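Local coordinates for hydrogenase maturation factor (Thermoanaerobacter tengcongensis, PDB 3VTH), which probably transfers a carbamoyl group from carbamoyl phosphate to the C-terminal cysteine of HypE, at the expense of ATP, during [NiFe]-hydrogenase maturation, at residues V105-D110 with K448-D453; P391-K396 with G418-I423; E455-D460 with K472-P477; G515-A520 with N590-S595. All blocks are in the same frame, centred on the assembly; numbering follows the deposited sequence.

Contact 1. Residues V105-D110 with K448-D453; sequences VPVSPD and KLFRVD
L449 O, a carbonyl oxygen at the end of helix 433-449, is gripped from two directions. A water donates to L449 O at 2.8 Å and also accepts from V105 N, so one solvent molecule ties the two backbones together. R451 NH1 adds a weak bond to L449 O, 3.3 Å long, and a second weak one to K448 O. The guanidinium thus folds back onto the helix end, and its two terminal nitrogens go on to salt bridges with D148 and E100. The direct contact is made by the ring of F450, the residue at which the chain leaves helical geometry. Its rim points at the opposite backbone: V105 O lies in the ring plane, 3.6 Å from F450 CD1, and V107 N sits at the same edge, beside CE1. This joins two parts of HypF. Segment 105-110 links strand 93-95, in the acylphosphatase sheet, to helix 115-121 of the first zinc finger, while the helix end belongs to the Kae1-like domain. V107 crosses F450 at about a right angle. V107 CG2, anti to the carbonyl carbon, is 3.8 Å from F450 CE1 and also reaches L449 CD2. L449 lies over one face of the ring, its CG 4.1 Å above the F450 plane and over the centre, and F422 also stacks with this ring.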
loop_
_atom_site.group_PDB
_atom_site.type_symbol
_atom_site.label_atom_id
_atom_site.label_comp_id
_atom_site.label_asym_id
_atom_site.label_seq_id
_atom_site.Cartn_x
_atom_site.Cartn_y
_atom_site.Cartn_z
ATOM N N VAL A 105 -16.292 4.091 -13.923
ATOM C CA VAL A 105 -15.752 2.751 -14.029
ATOM C C VAL A 105 -14.407 2.672 -13.302
ATOM O O VAL A 105 -13.608 3.612 -13.358
ATOM C CB VAL A 105 -15.617 2.306 -15.525
ATOM C CG1 VAL A 105 -14.690 3.239 -16.292
ATOM C CG2 VAL A 105 -15.130 0.842 -15.635
ATOM N N PRO A 106 -14.159 1.558 -12.597
ATOM C CA PRO A 106 -12.832 1.360 -12.018
ATOM C C PRO A 106 -11.727 1.355 -13.102
ATOM O O PRO A 106 -12.016 1.111 -14.282
ATOM C CB PRO A 106 -12.941 -0.020 -11.380
ATOM C CG PRO A 106 -14.402 -0.126 -11.000
ATOM C CD PRO A 106 -15.135 0.548 -12.129
ATOM N N VAL A 107 -10.490 1.629 -12.675
ATOM C CA VAL A 107 -9.312 1.665 -13.540
ATOM C C VAL A 107 -8.329 0.586 -13.072
ATOM O O VAL A 107 -8.090 0.426 -11.862
ATOM C CB VAL A 107 -8.660 3.075 -13.539
ATOM C CG1 VAL A 107 -7.237 3.070 -14.140
ATOM C CG2 VAL A 107 -9.548 4.077 -14.333
ATOM N N SER A 108 -7.781 -0.160 -14.030
ATOM C CA SER A 108 -6.809 -1.207 -13.730
ATOM C C SER A 108 -5.526 -0.646 -13.104
ATOM O O SER A 108 -5.028 0.389 -13.544
ATOM C CB SER A 108 -6.441 -1.995 -14.992
ATOM O OG SER A 108 -5.480 -3.017 -14.674
ATOM N N PRO A 109 -4.982 -1.333 -12.084
ATOM C CA PRO A 109 -3.604 -0.987 -11.710
ATOM C C PRO A 109 -2.601 -1.310 -12.836
ATOM O O PRO A 109 -2.909 -2.067 -13.769
ATOM C CB PRO A 109 -3.325 -1.870 -10.479
ATOM C CG PRO A 109 -4.704 -2.189 -9.926
ATOM C CD PRO A 109 -5.588 -2.303 -11.151
ATOM N N ASP A 110 -1.426 -0.703 -12.740
ATOM C CA ASP A 110 -0.260 -1.052 -13.555
ATOM C C ASP A 110 0.187 -2.479 -13.289
ATOM O O ASP A 110 0.219 -2.923 -12.134
ATOM C CB ASP A 110 0.880 -0.089 -13.221
ATOM C CG ASP A 110 0.455 1.348 -13.359
ATOM O OD1 ASP A 110 0.309 1.801 -14.516
ATOM O OD2 ASP A 110 0.203 2.000 -12.317
ATOM N N LYS A 448 -11.876 13.633 -10.849
ATOM C CA LYS A 448 -12.102 13.658 -12.288
ATOM C C LYS A 448 -12.126 12.247 -12.867
ATOM O O LYS A 448 -13.012 11.899 -13.639
ATOM C CB LYS A 448 -11.018 14.479 -12.986
ATOM C CG LYS A 448 -11.034 15.946 -12.614
ATOM C CD LYS A 448 -10.137 16.763 -13.552
ATOM C CE LYS A 448 -9.684 18.052 -12.862
ATOM N NZ LYS A 448 -10.850 18.946 -12.554
ATOM N N LEU A 449 -11.146 11.433 -12.497
ATOM C CA LEU A 449 -11.024 10.108 -13.093
ATOM C C LEU A 449 -12.256 9.232 -12.786
ATOM O O LEU A 449 -12.785 8.549 -13.674
ATOM C CB LEU A 449 -9.738 9.425 -12.630
ATOM C CG LEU A 449 -9.380 8.102 -13.323
ATOM C CD1 LEU A 449 -9.383 8.247 -14.849
ATOM C CD2 LEU A 449 -8.038 7.628 -12.832
ATOM N N PHE A 450 -12.705 9.267 -11.530
ATOM C CA PHE A 450 -13.831 8.440 -11.104
ATOM C C PHE A 450 -15.181 9.167 -10.998
ATOM O O PHE A 450 -16.160 8.584 -10.522
ATOM C CB PHE A 450 -13.476 7.688 -9.813
ATOM C CG PHE A 450 -12.262 6.822 -9.962
ATOM C CD1 PHE A 450 -12.272 5.737 -10.845
ATOM C CD2 PHE A 450 -11.096 7.106 -9.259
ATOM C CE1 PHE A 450 -11.139 4.935 -11.002
ATOM C CE2 PHE A 450 -9.959 6.314 -9.417
ATOM C CZ PHE A 450 -9.982 5.227 -10.289
ATOM N N ARG A 451 -15.223 10.419 -11.461
ATOM C CA ARG A 451 -16.450 11.231 -11.477
ATOM C C ARG A 451 -17.072 11.398 -10.078
ATOM O O ARG A 451 -18.290 11.335 -9.915
ATOM C CB ARG A 451 -17.470 10.661 -12.471
ATOM C CG ARG A 451 -17.144 10.953 -13.946
ATOM C CD ARG A 451 -16.099 10.010 -14.522
ATOM N NE ARG A 451 -16.061 10.114 -15.981
ATOM C CZ ARG A 451 -14.966 10.350 -16.707
ATOM N NH1 ARG A 451 -13.777 10.483 -16.114
ATOM N NH2 ARG A 451 -15.062 10.439 -18.034
ATOM N N VAL A 452 -16.221 11.603 -9.081
ATOM C CA VAL A 452 -16.666 11.774 -7.706
ATOM C C VAL A 452 -16.823 13.265 -7.389
ATOM O O VAL A 452 -15.890 14.056 -7.553
ATOM C CB VAL A 452 -15.670 11.136 -6.683
ATOM C CG1 VAL A 452 -16.195 11.279 -5.258
ATOM C CG2 VAL A 452 -15.385 9.659 -7.019
ATOM N N ASP A 453 -18.007 13.645 -6.933
ATOM C CA ASP A 453 -18.206 14.970 -6.356
ATOM C C ASP A 453 -18.595 14.792 -4.886
ATOM O O ASP A 453 -19.757 14.525 -4.572
ATOM C CB ASP A 453 -19.255 15.769 -7.160
ATOM C CG ASP A 453 -18.738 16.208 -8.545
ATOM O OD1 ASP A 453 -17.505 16.165 -8.807
ATOM O OD2 ASP A 453 -19.575 16.603 -9.380
HETATM O O HOH W 1 -14.302 6.154 -13.879
#

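Contact 2. Residues P391-K396 with G418-I423; sequences PILLKK and GHYAFI
An antiparallel pairing at the edge of the six-stranded sheet in the Kae1-like part of HypF brings short strand 392-393 alongside strand 420-423. I392 and A421 form the hydrogen-bonded pair: I392 N gives to A421 O, and A421 N returns a nearly straight bond to I392 O, 2.9 Å long at 172°. L394 N then reaches H419 O at 2.7 Å. Between these bonds L393 and Y420 make the non-hydrogen-bonded pair. I392 and A421 share the face on which helix 737-749 packs, through L739 against A421. On the other face the Y420 side chain lies beside P391, pointing the same way, with P391 CG 3.5 Å from Y420 CD1. L393 CD1 comes obliquely to the same ring, 3.7 Å from Y420 CE1, and also meets H419 CD2. H419 CG stands between its backbone N and carbonyl carbon (chi1 44°); H419 CD2 lies over one face of the tyrosine ring, offset toward its rim, while ND1 bonds to E397. P391 CB makes an off-centre CH-pi contact with F422, 4.2 Å from the ring centroid. An alanine at Y420 would probably open a gap beside P391 CG and L393 CD1 and leave D78 without the hydroxyl it bonds. The backbone bonds thus set the strand register, while the side chains add mainly carbon packing across the pairing, the polar ends of H419 and Y420 being turned to partners beyond it.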
loop_
_atom_site.group_PDB
_atom_site.type_symbol
_atom_site.label_atom_id
_atom_site.label_comp_id
_atom_site.label_asym_id
_atom_site.label_seq_id
_atom_site.Cartn_x
_atom_site.Cartn_y
_atom_site.Cartn_z
ATOM N N PRO A 391 -10.439 -0.444 -6.358
ATOM C CA PRO A 391 -11.224 -0.079 -5.184
ATOM C C PRO A 391 -11.443 -1.247 -4.224
ATOM O O PRO A 391 -11.302 -2.414 -4.608
ATOM C CB PRO A 391 -12.552 0.373 -5.781
ATOM C CG PRO A 391 -12.676 -0.473 -7.072
ATOM C CD PRO A 391 -11.267 -0.509 -7.586
ATOM N N ILE A 392 -11.763 -0.908 -2.979
ATOM C CA ILE A 392 -12.297 -1.858 -2.014
ATOM C C ILE A 392 -13.801 -1.994 -2.280
ATOM O O ILE A 392 -14.522 -0.998 -2.382
ATOM C CB ILE A 392 -12.044 -1.386 -0.554
ATOM C CG1 ILE A 392 -10.538 -1.157 -0.296
ATOM C CG2 ILE A 392 -12.634 -2.366 0.476
ATOM C CD1 ILE A 392 -9.629 -2.291 -0.735
ATOM N N LEU A 393 -14.257 -3.234 -2.399
ATOM C CA LEU A 393 -15.664 -3.505 -2.663
ATOM C C LEU A 393 -16.484 -3.378 -1.395
ATOM O O LEU A 393 -16.151 -3.974 -0.354
ATOM C CB LEU A 393 -15.839 -4.890 -3.290
ATOM C CG LEU A 393 -17.189 -5.203 -3.957
ATOM C CD1 LEU A 393 -17.504 -4.199 -5.057
ATOM C CD2 LEU A 393 -17.233 -6.647 -4.499
ATOM N N LEU A 394 -17.537 -2.572 -1.472
ATOM C CA LEU A 394 -18.484 -2.461 -0.368
ATOM C C LEU A 394 -19.686 -3.390 -0.610
ATOM O O LEU A 394 -20.043 -3.657 -1.742
ATOM C CB LEU A 394 -18.908 -0.999 -0.174
ATOM C CG LEU A 394 -17.725 -0.030 0.039
ATOM C CD1 LEU A 394 -18.142 1.434 0.064
ATOM C CD2 LEU A 394 -16.940 -0.391 1.307
ATOM N N LYS A 395 -20.293 -3.877 0.468
ATOM C CA LYS A 395 -21.450 -4.789 0.394
ATOM C C LYS A 395 -22.683 -4.085 -0.175
ATOM O O LYS A 395 -23.425 -4.654 -0.972
ATOM C CB LYS A 395 -21.734 -5.358 1.792
ATOM C CG LYS A 395 -22.940 -6.283 1.905
ATOM C CD LYS A 395 -23.323 -6.475 3.383
ATOM C CE LYS A 395 -24.706 -7.112 3.552
ATOM N NZ LYS A 395 -24.749 -8.524 3.049
ATOM N N LYS A 396 -22.879 -2.835 0.221
ATOM C CA LYS A 396 -24.054 -2.071 -0.174
ATOM C C LYS A 396 -23.622 -0.796 -0.899
ATOM O O LYS A 396 -22.541 -0.261 -0.618
ATOM C CB LYS A 396 -24.849 -1.715 1.090
ATOM C CG LYS A 396 -26.298 -1.345 0.850
ATOM C CD LYS A 396 -26.883 -0.589 2.039
ATOM C CE LYS A 396 -28.200 0.076 1.655
ATOM N NZ LYS A 396 -28.017 0.983 0.473
ATOM N N GLY A 418 -20.993 4.474 -5.574
ATOM C CA GLY A 418 -21.649 3.188 -5.841
ATOM C C GLY A 418 -21.297 2.246 -4.705
ATOM O O GLY A 418 -21.397 2.622 -3.530
ATOM N N HIS A 419 -20.859 1.039 -5.033
ATOM C CA HIS A 419 -20.370 0.149 -3.988
ATOM C C HIS A 419 -18.850 0.078 -3.921
ATOM O O HIS A 419 -18.303 -0.939 -3.512
ATOM C CB HIS A 419 -20.983 -1.250 -4.085
ATOM C CG HIS A 419 -21.036 -1.796 -5.476
ATOM N ND1 HIS A 419 -22.187 -1.787 -6.232
ATOM C CD2 HIS A 419 -20.081 -2.363 -6.251
ATOM C CE1 HIS A 419 -21.943 -2.332 -7.414
ATOM N NE2 HIS A 419 -20.671 -2.689 -7.450
ATOM N N TYR A 420 -18.171 1.162 -4.298
ATOM C CA TYR A 420 -16.707 1.181 -4.209
ATOM C C TYR A 420 -16.151 2.196 -3.229
ATOM O O TYR A 420 -16.667 3.297 -3.106
ATOM C CB TYR A 420 -16.079 1.443 -5.578
ATOM C CG TYR A 420 -16.462 0.467 -6.666
ATOM C CD1 TYR A 420 -16.099 -0.875 -6.584
ATOM C CD2 TYR A 420 -17.136 0.900 -7.802
ATOM C CE1 TYR A 420 -16.419 -1.765 -7.597
ATOM C CE2 TYR A 420 -17.478 0.000 -8.828
ATOM C CZ TYR A 420 -17.106 -1.321 -8.705
ATOM O OH TYR A 420 -17.428 -2.210 -9.683
ATOM N N ALA A 421 -15.075 1.808 -2.544
ATOM C CA ALA A 421 -14.261 2.746 -1.787
ATOM C C ALA A 421 -12.948 2.845 -2.569
ATOM O O ALA A 421 -12.147 1.911 -2.574
ATOM C CB ALA A 421 -14.020 2.233 -0.368
ATOM N N PHE A 422 -12.803 3.939 -3.303
ATOM C CA PHE A 422 -11.601 4.223 -4.060
ATOM C C PHE A 422 -10.587 4.834 -3.110
ATOM O O PHE A 422 -10.553 6.061 -2.936
ATOM C CB PHE A 422 -11.906 5.214 -5.181
ATOM C CG PHE A 422 -12.730 4.632 -6.298
ATOM C CD1 PHE A 422 -12.146 3.783 -7.244
ATOM C CD2 PHE A 422 -14.085 4.938 -6.413
ATOM C CE1 PHE A 422 -12.918 3.231 -8.298
ATOM C CE2 PHE A 422 -14.857 4.409 -7.455
ATOM C CZ PHE A 422 -14.280 3.557 -8.399
ATOM N N ILE A 423 -9.805 3.985 -2.459
ATOM C CA ILE A 423 -8.718 4.471 -1.613
ATOM C C ILE A 423 -7.510 4.814 -2.522
ATOM O O ILE A 423 -7.150 4.053 -3.442
ATOM C CB ILE A 423 -8.357 3.455 -0.485
ATOM C CG1 ILE A 423 -7.317 4.060 0.477
ATOM C CG2 ILE A 423 -7.869 2.125 -1.081
ATOM C CD1 ILE A 423 -7.071 3.234 1.787
#

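Contact 3. Residues E455-D460 with K472-P477; sequences EVVAHD and KSLDLP
V457 N gives a nearly straight hydrogen bond to P477 O, 3.1 Å long. The bond lies inside a beta-alpha-beta unit of the Kae1-like domain: strand 456-460 leads into helix 466-473, and the chain comes back through P477 to parallel strand 478-481. V456 CA also faces P477 O, at 3.5 Å, in a CA-H...O contact. One residue earlier, E455 O meets carbon atoms of segment 472-477: P477 CD comes to 3.3 Å from E455 O, and L476 CD2 lies a little farther off. The V457 side chain meets the returning loop, its CG2 4.2 Å from L474 CD1 as the two side chains cross at a slant, and L476 CD1 lies near its CB. With CG2 anti to the backbone N, it is this methyl of V457 that meets the leucine. Farther along the strand the bent chain of K472 crosses H459 at about a right angle, K472 CD lying 4.0 Å from H459 NE2. What fixes the imidazole is the bond H459 ND1 makes to D460 O, 2.8 Å long; the oxygen lies close to the ring plane, whereas the donor stands above the carbonyl plane. T468 and A471 of the helix also touch the H459 side chain. The next side chain on the strand is second-shell to the iron: D460 OD1 is hydrogen-bonded to ND1 of the iron ligand H483.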
loop_
_atom_site.group_PDB
_atom_site.type_symbol
_atom_site.label_atom_id
_atom_site.label_comp_id
_atom_site.label_asym_id
_atom_site.label_seq_id
_atom_site.Cartn_x
_atom_site.Cartn_y
_atom_site.Cartn_z
ATOM N N GLU A 455 -19.921 14.859 -1.282
ATOM C CA GLU A 455 -21.036 15.568 -0.645
ATOM C C GLU A 455 -20.781 15.805 0.847
ATOM O O GLU A 455 -21.308 16.745 1.433
ATOM C CB GLU A 455 -22.347 14.823 -0.906
ATOM C CG GLU A 455 -22.707 14.834 -2.406
ATOM C CD GLU A 455 -24.107 14.306 -2.723
ATOM O OE1 GLU A 455 -24.515 13.283 -2.127
ATOM O OE2 GLU A 455 -24.792 14.898 -3.597
ATOM N N VAL A 456 -19.939 14.960 1.444
ATOM C CA VAL A 456 -19.592 15.064 2.854
ATOM C C VAL A 456 -18.107 14.726 2.956
ATOM O O VAL A 456 -17.607 13.877 2.199
ATOM C CB VAL A 456 -20.446 14.086 3.730
ATOM C CG1 VAL A 456 -19.946 14.022 5.153
ATOM C CG2 VAL A 456 -21.942 14.501 3.738
ATOM N N VAL A 457 -17.399 15.402 3.860
ATOM C CA VAL A 457 -15.976 15.122 4.070
ATOM C C VAL A 457 -15.762 14.569 5.481
ATOM O O VAL A 457 -16.298 15.117 6.458
ATOM C CB VAL A 457 -15.088 16.373 3.823
ATOM C CG1 VAL A 457 -15.449 17.510 4.792
ATOM C CG2 VAL A 457 -13.595 16.029 3.994
ATOM N N ALA A 458 -15.002 13.477 5.574
ATOM C CA ALA A 458 -14.667 12.864 6.845
ATOM C C ALA A 458 -13.185 13.118 7.122
ATOM O O ALA A 458 -12.338 13.077 6.203
ATOM C CB ALA A 458 -14.955 11.362 6.826
ATOM N N HIS A 459 -12.881 13.399 8.384
ATOM C CA HIS A 459 -11.517 13.765 8.760
ATOM C C HIS A 459 -11.219 13.335 10.189
ATOM O O HIS A 459 -12.140 13.018 10.964
ATOM C CB HIS A 459 -11.312 15.282 8.591
ATOM C CG HIS A 459 -12.143 16.117 9.518
ATOM N ND1 HIS A 459 -11.764 16.399 10.819
ATOM C CD2 HIS A 459 -13.330 16.734 9.329
ATOM C CE1 HIS A 459 -12.688 17.158 11.385
ATOM N NE2 HIS A 459 -13.646 17.379 10.499
ATOM N N ASP A 460 -9.933 13.326 10.532
ATOM C CA ASP A 460 -9.491 12.991 11.870
ATOM C C ASP A 460 -9.844 14.104 12.854
ATOM O O ASP A 460 -9.875 15.293 12.493
ATOM C CB ASP A 460 -7.968 12.787 11.876
ATOM C CG ASP A 460 -7.499 11.902 13.032
ATOM O OD1 ASP A 460 -7.297 10.694 12.809
ATOM O OD2 ASP A 460 -7.309 12.415 14.155
ATOM N N LYS A 472 -11.582 21.067 6.573
ATOM C CA LYS A 472 -12.257 22.252 7.093
ATOM C C LYS A 472 -12.315 23.371 6.072
ATOM O O LYS A 472 -13.224 24.189 6.116
ATOM C CB LYS A 472 -11.576 22.768 8.361
ATOM C CG LYS A 472 -11.416 21.749 9.476
ATOM C CD LYS A 472 -12.758 21.276 10.027
ATOM C CE LYS A 472 -12.779 21.335 11.559
ATOM N NZ LYS A 472 -11.566 20.761 12.194
ATOM N N SER A 473 -11.354 23.398 5.148
ATOM C CA SER A 473 -11.342 24.402 4.082
ATOM C C SER A 473 -12.474 24.216 3.062
ATOM O O SER A 473 -12.744 25.122 2.273
ATOM C CB SER A 473 -9.994 24.396 3.341
ATOM O OG SER A 473 -10.028 23.521 2.211
ATOM N N LEU A 474 -13.118 23.047 3.045
ATOM C CA LEU A 474 -14.130 22.771 2.011
ATOM C C LEU A 474 -15.524 23.281 2.425
ATOM O O LEU A 474 -15.799 23.479 3.605
ATOM C CB LEU A 474 -14.169 21.280 1.645
ATOM C CG LEU A 474 -12.867 20.576 1.212
ATOM C CD1 LEU A 474 -13.047 19.055 1.158
ATOM C CD2 LEU A 474 -12.381 21.110 -0.136
ATOM N N ASP A 475 -16.392 23.491 1.448
ATOM C CA ASP A 475 -17.742 23.982 1.716
ATOM C C ASP A 475 -18.699 22.790 1.777
ATOM O O ASP A 475 -19.641 22.692 1.000
ATOM C CB ASP A 475 -18.136 24.976 0.614
ATOM C CG ASP A 475 -19.497 25.623 0.844
ATOM O OD1 ASP A 475 -19.789 26.025 1.994
ATOM O OD2 ASP A 475 -20.262 25.756 -0.148
ATOM N N LEU A 476 -18.427 21.862 2.689
ATOM C CA LEU A 476 -19.190 20.620 2.775
ATOM C C LEU A 476 -19.453 20.310 4.238
ATOM O O LEU A 476 -18.651 20.695 5.075
ATOM C CB LEU A 476 -18.397 19.453 2.163
ATOM C CG LEU A 476 -18.052 19.372 0.674
ATOM C CD1 LEU A 476 -17.106 18.205 0.442
ATOM C CD2 LEU A 476 -19.324 19.255 -0.205
ATOM N N PRO A 477 -20.557 19.596 4.543
ATOM C CA PRO A 477 -20.765 19.090 5.901
ATOM C C PRO A 477 -19.590 18.176 6.276
ATOM O O PRO A 477 -19.074 17.464 5.406
ATOM C CB PRO A 477 -22.043 18.253 5.773
ATOM C CG PRO A 477 -22.740 18.779 4.534
ATOM C CD PRO A 477 -21.614 19.145 3.616
#

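Contact 4. Residues G515-A520 with N590-S595; sequences GNVWGA and NTAYVS
V517 and V594 lie side by side and point the same way, V517 CB 3.7 Å from V594 CG1. They form the single bridge between strands 517-519 and 591-594 in the second Kae1-like subdomain, of actin-like ATPase type; the two strands run in similar directions, 32° apart. V517 uses both backbone groups on the neighbours of V594: V517 N gives to Y593 O, and V517 O takes a 2.8 Å bond from S595 N. N516 and Y593 likewise lie alongside one another, their amide and ring planes 65° apart. N516 OD1 comes to 3.5 Å from Y593 CB and accepts from a water that takes the hydrogen of Y593 N. An alanine at N516 would probably leave that water without its amide acceptor and open a gap beside Y593 CB. The tyrosine hydroxyl is carried off to K588, to which OH is hydrogen-bonded. At the far end, G519 adjoins the iron ligand D507. S595 OG, anti to the backbone N (chi1 163°), turns to E521 and L536 N for its hydrogen bonds and passes A520 CB at 3.8 Å.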
loop_
_atom_site.group_PDB
_atom_site.type_symbol
_atom_site.label_atom_id
_atom_site.label_comp_id
_atom_site.label_asym_id
_atom_site.label_seq_id
_atom_site.Cartn_x
_atom_site.Cartn_y
_atom_site.Cartn_z
ATOM N N GLY A 515 -8.008 14.939 25.148
ATOM C CA GLY A 515 -6.856 15.845 25.015
ATOM C C GLY A 515 -5.516 15.142 25.189
ATOM O O GLY A 515 -4.460 15.791 25.249
ATOM N N ASN A 516 -5.546 13.818 25.298
ATOM C CA ASN A 516 -4.298 13.076 25.426
ATOM C C ASN A 516 -4.016 12.300 24.169
ATOM O O ASN A 516 -4.883 12.176 23.302
ATOM C CB ASN A 516 -4.326 12.159 26.656
ATOM C CG ASN A 516 -4.429 12.942 27.966
ATOM O OD1 ASN A 516 -3.830 14.008 28.116
ATOM N ND2 ASN A 516 -5.207 12.418 28.914
ATOM N N VAL A 517 -2.792 11.797 24.056
ATOM C CA VAL A 517 -2.402 10.957 22.939
ATOM C C VAL A 517 -2.812 9.514 23.229
ATOM O O VAL A 517 -2.550 9.004 24.330
ATOM C CB VAL A 517 -0.879 11.033 22.719
ATOM C CG1 VAL A 517 -0.409 9.994 21.696
ATOM C CG2 VAL A 517 -0.469 12.466 22.306
ATOM N N TRP A 518 -3.465 8.874 22.255
ATOM C CA TRP A 518 -3.926 7.492 22.376
ATOM C C TRP A 518 -3.088 6.611 21.457
ATOM O O TRP A 518 -2.328 7.128 20.626
ATOM C CB TRP A 518 -5.395 7.385 21.973
ATOM C CG TRP A 518 -6.389 7.970 22.940
ATOM C CD1 TRP A 518 -6.132 8.775 24.027
ATOM C CD2 TRP A 518 -7.821 7.839 22.869
ATOM N NE1 TRP A 518 -7.315 9.135 24.633
ATOM C CE2 TRP A 518 -8.362 8.568 23.953
ATOM C CE3 TRP A 518 -8.692 7.161 22.001
ATOM C CZ2 TRP A 518 -9.751 8.652 24.192
ATOM C CZ3 TRP A 518 -10.072 7.235 22.241
ATOM C CH2 TRP A 518 -10.582 7.971 23.333
ATOM N N GLY A 519 -3.226 5.295 21.566
ATOM C CA GLY A 519 -2.331 4.394 20.806
ATOM C C GLY A 519 -2.103 3.039 21.447
ATOM O O GLY A 519 -1.334 2.223 20.941
ATOM N N ALA A 520 -2.781 2.794 22.560
ATOM C CA ALA A 520 -2.781 1.482 23.172
ATOM C C ALA A 520 -4.162 1.252 23.747
ATOM O O ALA A 520 -4.338 1.126 24.968
ATOM C CB ALA A 520 -1.702 1.403 24.246
ATOM N N ASN A 590 5.517 22.032 27.717
ATOM C CA ASN A 590 5.510 21.243 26.471
ATOM C C ASN A 590 5.366 19.738 26.702
ATOM O O ASN A 590 6.072 18.935 26.083
ATOM C CB ASN A 590 6.783 21.516 25.646
ATOM C CG ASN A 590 6.832 22.916 25.086
ATOM O OD1 ASN A 590 5.804 23.503 24.741
ATOM N ND2 ASN A 590 8.037 23.460 24.976
ATOM N N THR A 591 4.466 19.360 27.605
ATOM C CA THR A 591 4.329 17.967 28.001
ATOM C C THR A 591 2.979 17.417 27.556
ATOM O O THR A 591 1.940 18.016 27.828
ATOM C CB THR A 591 4.544 17.844 29.521
ATOM O OG1 THR A 591 5.921 18.129 29.807
ATOM C CG2 THR A 591 4.212 16.450 30.035
ATOM N N ALA A 592 3.001 16.304 26.829
ATOM C CA ALA A 592 1.770 15.621 26.443
ATOM C C ALA A 592 1.631 14.386 27.317
ATOM O O ALA A 592 2.627 13.892 27.846
ATOM C CB ALA A 592 1.805 15.227 24.964
ATOM N N TYR A 593 0.412 13.900 27.497
ATOM C CA TYR A 593 0.214 12.644 28.207
ATOM C C TYR A 593 -0.216 11.585 27.223
ATOM O O TYR A 593 -1.082 11.842 26.365
ATOM C CB TYR A 593 -0.803 12.815 29.332
ATOM C CG TYR A 593 -0.238 13.646 30.452
ATOM C CD1 TYR A 593 0.481 13.060 31.490
ATOM C CD2 TYR A 593 -0.386 15.035 30.452
ATOM C CE1 TYR A 593 1.014 13.846 32.530
ATOM C CE2 TYR A 593 0.148 15.815 31.468
ATOM C CZ TYR A 593 0.843 15.217 32.494
ATOM O OH TYR A 593 1.352 16.017 33.495
ATOM N N VAL A 594 0.407 10.406 27.321
ATOM C CA VAL A 594 0.265 9.395 26.260
ATOM C C VAL A 594 -0.090 8.013 26.774
ATOM O O VAL A 594 0.428 7.551 27.806
ATOM C CB VAL A 594 1.546 9.279 25.367
ATOM C CG1 VAL A 594 2.028 10.654 24.946
ATOM C CG2 VAL A 594 2.688 8.525 26.131
ATOM N N SER A 595 -0.989 7.369 26.043
ATOM C CA SER A 595 -1.267 5.931 26.167
ATOM C C SER A 595 -0.918 5.420 24.786
ATOM O O SER A 595 -1.646 5.672 23.824
ATOM C CB SER A 595 -2.758 5.687 26.460
ATOM O OG SER A 595 -3.149 4.339 26.197
HETATM O O HOH W 2 -1.830 15.497 26.562
#

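In the fold
Contact 1 is wholly buried, while contacts 2, 3 and 4 are partly open. Contacts 1 and 2 touch through a shared cluster of aromatic and proline rings, so loop 105-110 packs against strand 420-423 and against P391 at the start of the edge strand. Contacts 2 and 3 reach the same six-stranded sheet at its two ends, strands 392-393 and 478-481 being the outermost, with nearest atoms about 10 Å apart. Contact 4 belongs to a different sheet, its centre about 34 Å from that of contact 2. Chemistry follows place: contact 1, between domains, has a water bridge but no direct polar bond, contact 4 has both water and backbone bonds, contact 2 three backbone bonds and contact 3 one.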